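Local coordinates for variant surface glycoprotein MITat 1.13 (Trypanosoma brucei, PDB 6Z8H), which probably forms part of the dense surface coat by which the parasite, switching among antigenically distinct variants, evades the immune response of its host, at residues C37-R40 / L41-L45; S50-A53 / D54-N58; P294-K297 / L298-K302; K358-T361 / I362-S366. One frame throughout, in Å; residues are numbered along the deposited sequence.

Interaction 1 (C37-R40 / L41-L45); sequences CKSR and LLKRL. With MAN (alpha-D-mannopyranose), chain C; NAG (2-acetamido-2-deoxy-beta-D-glucopyranose), chain F.
Near the start of the long helix 34-75, beside sugars attached to the protein itself, the turn 37-40 hands its four carbonyls to the turn 41-45. Each accepts the amide four residues on, from Leu41 N to Cys37 O at 3.0 Å through to Arg40 O, which takes Arg44 N at 2.9 Å. Lys38 and Leu42 lie side by side on one flank and point the same way, Lys38 CG 4.0 Å from Leu42 CD1. With CG anti to the backbone N (chi1 178°) and every later torsion extended, Lys38 reaches past this leucine and gives a hydrogen bond from NZ to NAG O7 at 3.0 Å. Asn124 takes a second bond from the same ammonium group. At the next residue, Ser39 CB rests against the mannose, 3.3 Å from MAN O3, while Lys43 CE passes 3.4 Å from Ser39 OG. Arg44 lays its CG 3.2 Å from the backbone oxygen Arg40 O, while the two side chains barely meet. Their guanidinium groups turn to acidic partners, Glu172 and Glu185 for Arg40 and Glu182 for Arg44. Cys37 is tied to Cys31 by a disulfide and packs on Tyr123 of helix 78-129. The pattern is that of a regular alpha-helix with i to i+4 bonding, here in one of the two long helices that run together in the elongated A-type VSG N-terminal fold.

Interaction 2 (S50-A53 / D54-N58); sequences SKYA and DGINN. With SO4 (sulfate ion), chain G.
Tyr52 crosses Ile56, one helical turn further on, and its side chain leads from the backbone to a bound sulfate. CB starts away from the following turn; with CG anti to the backbone N (chi1 -175°) the ring then slants outward and on toward the next turn. Tyr52 CD2 lies 4.1 Å from Ile56 CG1, and Tyr52 CE2 comes closer, 3.7 Å from the same carbon, in an oblique approach. CE2 is also beside sulfate oxygens O2 and O3. At the tip, Tyr52 OH gives a hydrogen bond to SO4 O2 at 2.9 Å, and the sulfur lies at the ring edge, in its plane. Ile56 flanks the ion too, its CD1 3.2 Å from SO4 O2. Both residues sit on helix 34-75, which pairs with helix 78-129 in the long helical body of this VSG: Leu102, Ala105, Arg106 and Val109 of that second helix touch the tyrosine. The sulfate, probably from the crystallisation liquor, marks the meeting of the two subunits, for it is also bonded by Arg106 NE and by Tyr52 OH and Arg106 NE of the second subunit. In the backbone, Tyr52 O accepts Ile56 N at 2.9 Å, within an unbroken run of i to i+4 bonds. On another side of the helix, Asp54 folds back over the preceding turn, its CG 3.2 Å from Ser50 O. Lys51, bent at chi2, passes CD 4.0 Å from Asp54 OD2; its NZ stays 4.6 Å from that oxygen, beyond a salt bridge, though a weak attraction is probable.

Interaction 3 (P294-K297 / L298-K302); sequences PKFK and LMVIK
Val300 sets its CG2 methyl over one face of the Phe296 ring, a CH-pi contact at 4.1 Å from the ring centroid and 15° off the normal. The methyl is offset toward the rim, where CZ is the nearest ring atom at 3.9 Å. Phe296 brings its ring there with CG anti to the backbone N (chi1 166°), while Val300 turns CG1 anti to its own N and leaves CG2 on the side of the ring. The same methyl is close to the backbone as well, 3.2 Å from Phe296 O. That carbonyl takes Val300 N at 2.9 Å, nearly along the C=O axis, and holds the two residues one turn apart. Four such i to i+4 bonds run through the short helix 294-304, which opens on Pro294; the last, Ile301 N to Lys297 O, is stretched to 3.3 Å. Further out, Pro86 of helix 78-129 touches both Phe296 and Val300, and Ile325 of helix 318-329 does the same, so that both residues pack on two other helices. Met299, bent at chi2 and chi3, leads its thioether away from this turn and packs on Leu85 and Pro86. Lys295 reaches a salt bridge with Asp93, while Met299 meets Ala376 and Leu298 meets Arg377 of the second subunit.

Interaction 4 (K358-T361 / I362-S366); sequences KTDT and IDKLS
Thr361 ends the second strand of a two-stranded antiparallel hairpin, 348-351 with 358-361, and its hydroxyl and carbonyl both take amides of 362-366, as in an ST motif. Among the hydrogen bonds, Lys364 N meets Thr361 OG1 at 3.0 Å, with an N-H...O angle of 148°, and makes a weak, strongly bent one to Thr361 O. The carbonyl's straighter partner is Leu365 N, at 2.9 Å and 171°; Leu365 is also the centre of an inverse gamma turn. A chi1 of 74° puts OG1 between the backbone N and the carbonyl carbon, turned toward the amide of Lys364. Asp360 OD1 receives Thr361 N at 2.8 Å, on its anti side and out of the carboxylate plane, which holds the carboxylate beside its own strand. Among the apolar contacts, Leu365 lays CD1 against Asp360 CB at 3.9 Å and also packs on Ile349 and Lys351 of the partner strand. Ile362 joins the hairpin to helix 34-75 through Lys68, Thr71 and Ala72. Between the charged residues Asp360 and Lys364 it is aliphatic carbon that comes close, Lys364 CB lying 3.7 Å from Asp360 OD1.

Interactions 1 and 2 follow each other on helix 34-75, their centres about 19 Å apart and their nearest atoms about 5 Å. The first lies beside the attached sugars; the second meets the sulfate shared between the subunits. Interactions 3 and 4 lie farther from the middle of the molecule, about 39 and 38 Å from the centre of the chain, on the same side of it, with their own centres about 29 Å apart. Neither touches the other, yet both lean on the long helices: interaction 3 on helix 78-129, interaction 4 on the later part of helix 34-75. The second subunit packs on interactions 2 and 3, meets interaction 1 through a long, weak ion pair from Lys38 to its Glu118, and does not touch interaction 4.

Interaction 1 (C37-R40 / L41-L45)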
loop_
_atom_site.group_PDB
_atom_site.type_symbol
_atom_site.label_atom_id
_atom_site.label_comp_id
_atom_site.label_asym_id
_atom_site.label_seq_id
_atom_site.Cartn_x
_atom_site.Cartn_y
_atom_site.Cartn_z
ATOM N N CYS A 37 -0.912 9.285 18.707
ATOM C CA CYS A 37 -1.238 9.809 17.389
ATOM C C CYS A 37 -0.954 8.770 16.311
ATOM O O CYS A 37 -1.772 8.557 15.405
ATOM C CB CYS A 37 -0.456 11.076 17.071
ATOM S SG CYS A 37 -0.937 12.518 18.034
ATOM N N LYS A 38 0.166 8.061 16.429
ATOM C CA LYS A 38 0.522 7.067 15.428
ATOM C C LYS A 38 -0.451 5.912 15.486
ATOM O O LYS A 38 -0.931 5.455 14.445
ATOM C CB LYS A 38 1.949 6.569 15.664
ATOM C CG LYS A 38 2.405 5.474 14.700
ATOM C CD LYS A 38 3.841 5.005 15.003
ATOM C CE LYS A 38 4.153 3.776 14.154
ATOM N NZ LYS A 38 5.466 3.225 14.456
ATOM N N SER A 39 -0.755 5.412 16.686
ATOM C CA SER A 39 -1.692 4.306 16.832
ATOM C C SER A 39 -3.059 4.671 16.280
ATOM O O SER A 39 -3.670 3.885 15.539
ATOM C CB SER A 39 -1.806 3.888 18.296
ATOM O OG SER A 39 -2.800 2.890 18.425
ATOM N N ARG A 40 -3.543 5.876 16.568
ATOM C CA ARG A 40 -4.886 6.230 16.131
ATOM C C ARG A 40 -4.926 6.366 14.619
ATOM O O ARG A 40 -5.882 5.921 13.971
ATOM C CB ARG A 40 -5.362 7.522 16.805
ATOM C CG ARG A 40 -6.847 7.753 16.542
ATOM C CD ARG A 40 -7.346 9.141 16.949
ATOM N NE ARG A 40 -7.095 9.464 18.350
ATOM C CZ ARG A 40 -7.642 10.490 18.991
ATOM N NH1 ARG A 40 -8.459 11.318 18.368
ATOM N NH2 ARG A 40 -7.318 10.712 20.253
ATOM N N LEU A 41 -3.899 6.965 14.030
ATOM C CA LEU A 41 -3.893 7.177 12.587
ATOM C C LEU A 41 -3.818 5.850 11.829
ATOM O O LEU A 41 -4.498 5.660 10.797
ATOM C CB LEU A 41 -2.724 8.080 12.205
ATOM C CG LEU A 41 -2.725 8.667 10.790
ATOM C CD1 LEU A 41 -4.051 9.395 10.510
ATOM C CD2 LEU A 41 -1.521 9.575 10.538
ATOM N N LEU A 42 -3.036 4.897 12.346
ATOM C CA LEU A 42 -2.975 3.578 11.732
ATOM C C LEU A 42 -4.268 2.805 11.961
ATOM O O LEU A 42 -4.685 2.031 11.092
ATOM C CB LEU A 42 -1.795 2.794 12.292
ATOM C CG LEU A 42 -0.423 3.261 11.859
ATOM C CD1 LEU A 42 0.662 2.519 12.638
ATOM C CD2 LEU A 42 -0.200 3.029 10.375
ATOM N N LYS A 43 -4.940 3.013 13.097
ATOM C CA LYS A 43 -6.249 2.394 13.309
ATOM C C LYS A 43 -7.294 2.961 12.358
ATOM O O LYS A 43 -8.154 2.223 11.859
ATOM C CB LYS A 43 -6.690 2.599 14.763
ATOM C CG LYS A 43 -6.188 1.515 15.710
ATOM C CD LYS A 43 -6.607 1.753 17.157
ATOM C CE LYS A 43 -5.610 1.089 18.094
ATOM N NZ LYS A 43 -6.169 0.765 19.447
ATOM N N ARG A 44 -7.253 4.266 12.099
ATOM C CA ARG A 44 -8.154 4.859 11.122
ATOM C C ARG A 44 -7.855 4.348 9.716
ATOM O O ARG A 44 -8.777 4.049 8.936
ATOM C CB ARG A 44 -8.047 6.370 11.168
ATOM C CG ARG A 44 -8.537 6.995 12.465
ATOM C CD ARG A 44 -8.346 8.485 12.401
ATOM N NE ARG A 44 -9.175 9.095 11.365
ATOM C CZ ARG A 44 -8.892 10.251 10.770
ATOM N NH1 ARG A 44 -7.788 10.925 11.096
ATOM N NH2 ARG A 44 -9.700 10.759 9.858
ATOM N N LEU A 45 -6.581 4.228 9.368
ATOM C CA LEU A 45 -6.230 3.650 8.078
ATOM C C LEU A 45 -6.795 2.244 7.944
ATOM O O LEU A 45 -7.312 1.862 6.876
ATOM C CB LEU A 45 -4.718 3.587 7.937
ATOM C CG LEU A 45 -4.208 2.972 6.623
ATOM C CD1 LEU A 45 -4.727 3.766 5.427
ATOM C CD2 LEU A 45 -2.712 2.902 6.602
HETATM C C1 MAN C . 1.642 -0.084 20.828
HETATM C C2 MAN C . 1.733 0.958 19.698
HETATM C C3 MAN C . 1.432 2.336 20.172
HETATM C C4 MAN C . 0.135 2.400 21.005
HETATM C C5 MAN C . 0.187 1.354 22.135
HETATM C C6 MAN C . -1.140 1.293 22.877
HETATM O O2 MAN C . 0.722 0.724 18.723
HETATM O O3 MAN C . 1.362 3.260 19.111
HETATM O O4 MAN C . 0.003 3.702 21.609
HETATM O O5 MAN C . 0.442 0.060 21.573
HETATM O O6 MAN C . -1.744 2.608 22.786
HETATM C C1 NAG F . 8.154 0.327 17.684
HETATM C C2 NAG F . 7.106 0.934 18.621
HETATM C C3 NAG F . 7.181 0.213 19.942
HETATM C C4 NAG F . 6.977 -1.259 19.691
HETATM C C5 NAG F . 8.020 -1.741 18.666
HETATM C C6 NAG F . 7.965 -3.200 18.315
HETATM C C7 NAG F . 6.529 3.246 18.135
HETATM C C8 NAG F . 6.882 4.673 18.305
HETATM N N2 NAG F . 7.231 2.362 18.731
HETATM O O3 NAG F . 6.174 0.783 20.766
HETATM O O4 NAG F . 7.197 -2.108 20.804
HETATM O O5 NAG F . 7.905 -1.020 17.530
HETATM O O6 NAG F . 6.673 -3.542 17.846
HETATM O O7 NAG F . 5.656 2.936 17.430
#

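Interaction 2 (S50-A53 / D54-N58)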
loop_
_atom_site.group_PDB
_atom_site.type_symbol
_atom_site.label_atom_id
_atom_site.label_comp_id
_atom_site.label_asym_id
_atom_site.label_seq_id
_atom_site.Cartn_x
_atom_site.Cartn_y
_atom_site.Cartn_z
ATOM N N SER A 50 -9.081 -2.496 5.629
ATOM C CA SER A 50 -9.772 -3.732 5.962
ATOM C C SER A 50 -10.991 -3.904 5.079
ATOM O O SER A 50 -11.239 -5.001 4.572
ATOM C CB SER A 50 -10.209 -3.732 7.428
ATOM O OG SER A 50 -10.524 -5.053 7.849
ATOM N N LYS A 51 -11.742 -2.822 4.836
ATOM C CA LYS A 51 -12.881 -2.924 3.924
ATOM C C LYS A 51 -12.424 -3.167 2.489
ATOM O O LYS A 51 -13.077 -3.904 1.741
ATOM C CB LYS A 51 -13.716 -1.652 3.994
ATOM C CG LYS A 51 -14.451 -1.454 5.326
ATOM C CD LYS A 51 -15.498 -2.539 5.635
ATOM C CE LYS A 51 -16.236 -2.265 6.944
ATOM N NZ LYS A 51 -17.124 -3.381 7.353
ATOM N N TYR A 52 -11.340 -2.519 2.068
ATOM C CA TYR A 52 -10.810 -2.760 0.733
ATOM C C TYR A 52 -10.439 -4.225 0.564
ATOM O O TYR A 52 -10.792 -4.843 -0.455
ATOM C CB TYR A 52 -9.601 -1.841 0.477
ATOM C CG TYR A 52 -9.062 -1.946 -0.931
ATOM C CD1 TYR A 52 -9.637 -1.230 -1.972
ATOM C CD2 TYR A 52 -7.975 -2.754 -1.217
ATOM C CE1 TYR A 52 -9.169 -1.338 -3.261
ATOM C CE2 TYR A 52 -7.507 -2.875 -2.504
ATOM C CZ TYR A 52 -8.084 -2.141 -3.516
ATOM O OH TYR A 52 -7.595 -2.263 -4.791
ATOM N N ALA A 53 -9.783 -4.819 1.566
ATOM C CA ALA A 53 -9.418 -6.233 1.507
ATOM C C ALA A 53 -10.647 -7.129 1.468
ATOM O O ALA A 53 -10.650 -8.163 0.790
ATOM C CB ALA A 53 -8.523 -6.585 2.697
ATOM N N ASP A 54 -11.684 -6.757 2.206
ATOM C CA ASP A 54 -12.938 -7.480 2.120
ATOM C C ASP A 54 -13.433 -7.437 0.690
ATOM O O ASP A 54 -13.902 -8.444 0.140
ATOM C CB ASP A 54 -13.973 -6.825 3.031
ATOM C CG ASP A 54 -13.705 -7.051 4.494
ATOM O OD1 ASP A 54 -12.921 -7.958 4.837
ATOM O OD2 ASP A 54 -14.287 -6.305 5.316
ATOM N N GLY A 55 -13.332 -6.271 0.053
ATOM C CA GLY A 55 -13.771 -6.175 -1.329
ATOM C C GLY A 55 -12.932 -7.035 -2.261
ATOM O O GLY A 55 -13.459 -7.673 -3.186
ATOM N N ILE A 56 -11.617 -7.076 -2.043
ATOM C CA ILE A 56 -10.750 -7.922 -2.865
ATOM C C ILE A 56 -11.141 -9.381 -2.732
ATOM O O ILE A 56 -11.234 -10.102 -3.731
ATOM C CB ILE A 56 -9.280 -7.692 -2.473
ATOM C CG1 ILE A 56 -8.847 -6.311 -2.951
ATOM C CG2 ILE A 56 -8.406 -8.787 -2.980
ATOM C CD1 ILE A 56 -8.502 -6.208 -4.394
ATOM N N ASN A 57 -11.381 -9.839 -1.507
ATOM C CA ASN A 57 -11.833 -11.208 -1.283
ATOM C C ASN A 57 -13.187 -11.456 -1.944
ATOM O O ASN A 57 -13.400 -12.498 -2.577
ATOM C CB ASN A 57 -11.887 -11.483 0.221
ATOM C CG ASN A 57 -10.515 -11.552 0.847
ATOM O OD1 ASN A 57 -9.558 -12.042 0.243
ATOM N ND2 ASN A 57 -10.403 -11.040 2.074
ATOM N N ASN A 58 -14.081 -10.474 -1.878
ATOM C CA ASN A 58 -15.401 -10.653 -2.468
ATOM C C ASN A 58 -15.300 -10.759 -3.978
ATOM O O ASN A 58 -16.059 -11.509 -4.602
ATOM C CB ASN A 58 -16.322 -9.500 -2.081
ATOM C CG ASN A 58 -16.778 -9.563 -0.640
ATOM O OD1 ASN A 58 -16.608 -10.565 0.062
ATOM N ND2 ASN A 58 -17.395 -8.499 -0.209
HETATM S S SO4 G . -4.489 -4.021 -4.551
HETATM O O1 SO4 G . -4.144 -3.342 -5.772
HETATM O O2 SO4 G . -5.817 -4.561 -4.664
HETATM O O3 SO4 G . -4.440 -3.090 -3.457
HETATM O O4 SO4 G . -3.555 -5.089 -4.317
#

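Interaction 3 (P294-K297 / L298-K302)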
loop_
_atom_site.group_PDB
_atom_site.type_symbol
_atom_site.label_atom_id
_atom_site.label_comp_id
_atom_site.label_asym_id
_atom_site.label_seq_id
_atom_site.Cartn_x
_atom_site.Cartn_y
_atom_site.Cartn_z
ATOM N N PRO A 294 -33.656 -6.547 -12.325
ATOM C CA PRO A 294 -34.678 -6.762 -13.361
ATOM C C PRO A 294 -34.360 -7.906 -14.307
ATOM O O PRO A 294 -35.274 -8.616 -14.739
ATOM C CB PRO A 294 -34.727 -5.410 -14.093
ATOM C CG PRO A 294 -34.213 -4.432 -13.111
ATOM C CD PRO A 294 -33.169 -5.155 -12.312
ATOM N N LYS A 295 -33.085 -8.106 -14.648
ATOM C CA LYS A 295 -32.708 -9.190 -15.551
ATOM C C LYS A 295 -33.022 -10.546 -14.936
ATOM O O LYS A 295 -33.390 -11.480 -15.654
ATOM C CB LYS A 295 -31.219 -9.077 -15.901
ATOM C CG LYS A 295 -30.879 -7.817 -16.658
ATOM C CD LYS A 295 -29.365 -7.625 -16.769
ATOM C CE LYS A 295 -28.998 -6.309 -17.475
ATOM N NZ LYS A 295 -27.554 -5.921 -17.260
ATOM N N PHE A 296 -32.951 -10.656 -13.606
ATOM C CA PHE A 296 -33.313 -11.905 -12.941
ATOM C C PHE A 296 -34.812 -12.147 -13.050
ATOM O O PHE A 296 -35.259 -13.230 -13.455
ATOM C CB PHE A 296 -32.889 -11.825 -11.466
ATOM C CG PHE A 296 -33.491 -12.883 -10.603
ATOM C CD1 PHE A 296 -32.967 -14.161 -10.599
ATOM C CD2 PHE A 296 -34.566 -12.589 -9.771
ATOM C CE1 PHE A 296 -33.513 -15.146 -9.796
ATOM C CE2 PHE A 296 -35.130 -13.573 -8.978
ATOM C CZ PHE A 296 -34.612 -14.839 -8.979
ATOM N N LYS A 297 -35.609 -11.146 -12.707
ATOM C CA LYS A 297 -37.051 -11.334 -12.800
ATOM C C LYS A 297 -37.467 -11.630 -14.233
ATOM O O LYS A 297 -38.346 -12.465 -14.471
ATOM C CB LYS A 297 -37.760 -10.094 -12.285
ATOM C CG LYS A 297 -37.390 -9.725 -10.856
ATOM C CD LYS A 297 -38.018 -8.414 -10.453
ATOM C CE LYS A 297 -37.233 -7.697 -9.386
ATOM N NZ LYS A 297 -37.624 -6.260 -9.310
ATOM N N LEU A 298 -36.880 -10.930 -15.202
ATOM C CA LEU A 298 -37.221 -11.195 -16.598
ATOM C C LEU A 298 -36.845 -12.610 -17.037
ATOM O O LEU A 298 -37.610 -13.257 -17.753
ATOM C CB LEU A 298 -36.599 -10.155 -17.519
ATOM C CG LEU A 298 -36.786 -10.350 -19.017
ATOM C CD1 LEU A 298 -38.280 -10.338 -19.331
ATOM C CD2 LEU A 298 -36.048 -9.260 -19.755
ATOM N N MET A 299 -35.632 -13.064 -16.739
ATOM C CA MET A 299 -35.238 -14.422 -17.100
ATOM C C MET A 299 -36.006 -15.491 -16.326
ATOM O O MET A 299 -36.159 -16.601 -16.840
ATOM C CB MET A 299 -33.711 -14.561 -17.038
ATOM C CG MET A 299 -33.150 -15.850 -17.583
ATOM S SD MET A 299 -33.647 -16.240 -19.273
ATOM C CE MET A 299 -32.786 -15.019 -20.243
ATOM N N VAL A 300 -36.524 -15.192 -15.132
ATOM C CA VAL A 300 -37.489 -16.115 -14.534
ATOM C C VAL A 300 -38.684 -16.323 -15.460
ATOM O O VAL A 300 -39.135 -17.456 -15.678
ATOM C CB VAL A 300 -37.928 -15.629 -13.142
ATOM C CG1 VAL A 300 -39.116 -16.434 -12.686
ATOM C CG2 VAL A 300 -36.775 -15.751 -12.154
ATOM N N ILE A 301 -39.204 -15.234 -16.032
ATOM C CA ILE A 301 -40.337 -15.337 -16.955
ATOM C C ILE A 301 -39.937 -16.115 -18.201
ATOM O O ILE A 301 -40.662 -16.997 -18.672
ATOM C CB ILE A 301 -40.828 -13.928 -17.319
ATOM C CG1 ILE A 301 -41.304 -13.188 -16.066
ATOM C CG2 ILE A 301 -41.964 -14.021 -18.357
ATOM C CD1 ILE A 301 -41.682 -11.740 -16.304
ATOM N N LYS A 302 -38.782 -15.783 -18.768
ATOM C CA LYS A 302 -38.388 -16.388 -20.032
ATOM C C LYS A 302 -38.107 -17.876 -19.870
ATOM O O LYS A 302 -38.497 -18.684 -20.724
ATOM C CB LYS A 302 -37.136 -15.676 -20.577
ATOM C CG LYS A 302 -37.375 -14.231 -21.039
ATOM C CD LYS A 302 -36.148 -13.375 -21.095
ATOM C CE LYS A 302 -35.425 -13.437 -22.334
ATOM N NZ LYS A 302 -36.239 -13.125 -23.551
#

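Interaction 4 (K358-T361 / I362-S366)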
loop_
_atom_site.group_PDB
_atom_site.type_symbol
_atom_site.label_atom_id
_atom_site.label_comp_id
_atom_site.label_asym_id
_atom_site.label_seq_id
_atom_site.Cartn_x
_atom_site.Cartn_y
_atom_site.Cartn_z
ATOM N N LYS A 358 -12.841 -38.058 -18.989
ATOM C CA LYS A 358 -13.631 -38.497 -17.851
ATOM C C LYS A 358 -14.600 -37.385 -17.456
ATOM O O LYS A 358 -14.700 -36.341 -18.102
ATOM C CB LYS A 358 -12.709 -38.944 -16.707
ATOM C CG LYS A 358 -11.792 -40.120 -17.101
ATOM C CD LYS A 358 -11.144 -40.818 -15.901
ATOM C CE LYS A 358 -10.410 -42.088 -16.341
ATOM N NZ LYS A 358 -9.686 -42.786 -15.236
ATOM N N THR A 359 -15.345 -37.617 -16.386
ATOM C CA THR A 359 -16.251 -36.604 -15.872
ATOM C C THR A 359 -16.127 -36.515 -14.359
ATOM O O THR A 359 -15.755 -37.479 -13.689
ATOM C CB THR A 359 -17.723 -36.887 -16.229
ATOM O OG1 THR A 359 -18.133 -38.110 -15.614
ATOM C CG2 THR A 359 -17.908 -36.967 -17.746
ATOM N N ASP A 360 -16.433 -35.337 -13.831
ATOM C CA ASP A 360 -16.552 -35.135 -12.394
ATOM C C ASP A 360 -17.343 -33.850 -12.166
ATOM O O ASP A 360 -17.772 -33.183 -13.111
ATOM C CB ASP A 360 -15.173 -35.103 -11.732
ATOM C CG ASP A 360 -15.189 -35.662 -10.312
ATOM O OD1 ASP A 360 -16.259 -35.643 -9.660
ATOM O OD2 ASP A 360 -14.129 -36.126 -9.849
ATOM N N THR A 361 -17.537 -33.498 -10.902
ATOM C CA THR A 361 -18.381 -32.357 -10.594
ATOM C C THR A 361 -17.570 -31.070 -10.628
ATOM O O THR A 361 -16.348 -31.075 -10.482
ATOM C CB THR A 361 -19.023 -32.506 -9.217
ATOM O OG1 THR A 361 -18.028 -32.282 -8.207
ATOM C CG2 THR A 361 -19.628 -33.890 -9.053
ATOM N N ILE A 362 -18.284 -29.958 -10.825
ATOM C CA ILE A 362 -17.681 -28.629 -10.753
ATOM C C ILE A 362 -16.937 -28.457 -9.438
ATOM O O ILE A 362 -15.819 -27.928 -9.403
ATOM C CB ILE A 362 -18.768 -27.551 -10.943
ATOM C CG1 ILE A 362 -19.174 -27.476 -12.428
ATOM C CG2 ILE A 362 -18.295 -26.207 -10.412
ATOM C CD1 ILE A 362 -20.291 -26.505 -12.696
ATOM N N ASP A 363 -17.548 -28.891 -8.334
ATOM C CA ASP A 363 -16.931 -28.674 -7.031
ATOM C C ASP A 363 -15.679 -29.522 -6.833
ATOM O O ASP A 363 -14.780 -29.116 -6.091
ATOM C CB ASP A 363 -17.945 -28.928 -5.920
ATOM C CG ASP A 363 -18.816 -27.711 -5.639
ATOM O OD1 ASP A 363 -18.581 -26.644 -6.256
ATOM O OD2 ASP A 363 -19.731 -27.815 -4.805
ATOM N N LYS A 364 -15.577 -30.680 -7.492
ATOM C CA LYS A 364 -14.345 -31.461 -7.406
ATOM C C LYS A 364 -13.270 -30.896 -8.331
ATOM O O LYS A 364 -12.095 -30.806 -7.953
ATOM C CB LYS A 364 -14.635 -32.933 -7.712
ATOM C CG LYS A 364 -15.470 -33.627 -6.640
ATOM C CD LYS A 364 -14.659 -34.655 -5.860
ATOM C CE LYS A 364 -15.231 -34.890 -4.468
ATOM N NZ LYS A 364 -14.154 -34.873 -3.432
ATOM N N LEU A 365 -13.663 -30.473 -9.529
ATOM C CA LEU A 365 -12.764 -29.823 -10.485
ATOM C C LEU A 365 -12.786 -28.313 -10.246
ATOM O O LEU A 365 -13.121 -27.505 -11.112
ATOM C CB LEU A 365 -13.202 -30.165 -11.904
ATOM C CG LEU A 365 -13.336 -31.655 -12.180
ATOM C CD1 LEU A 365 -13.897 -31.914 -13.566
ATOM C CD2 LEU A 365 -12.018 -32.369 -11.980
ATOM N N SER A 366 -12.413 -27.950 -9.025
ATOM C CA SER A 366 -12.686 -26.636 -8.465
ATOM C C SER A 366 -11.667 -25.570 -8.848
ATOM O O SER A 366 -11.147 -24.862 -7.984
ATOM C CB SER A 366 -12.732 -26.779 -6.943
ATOM O OG SER A 366 -13.368 -25.679 -6.330
#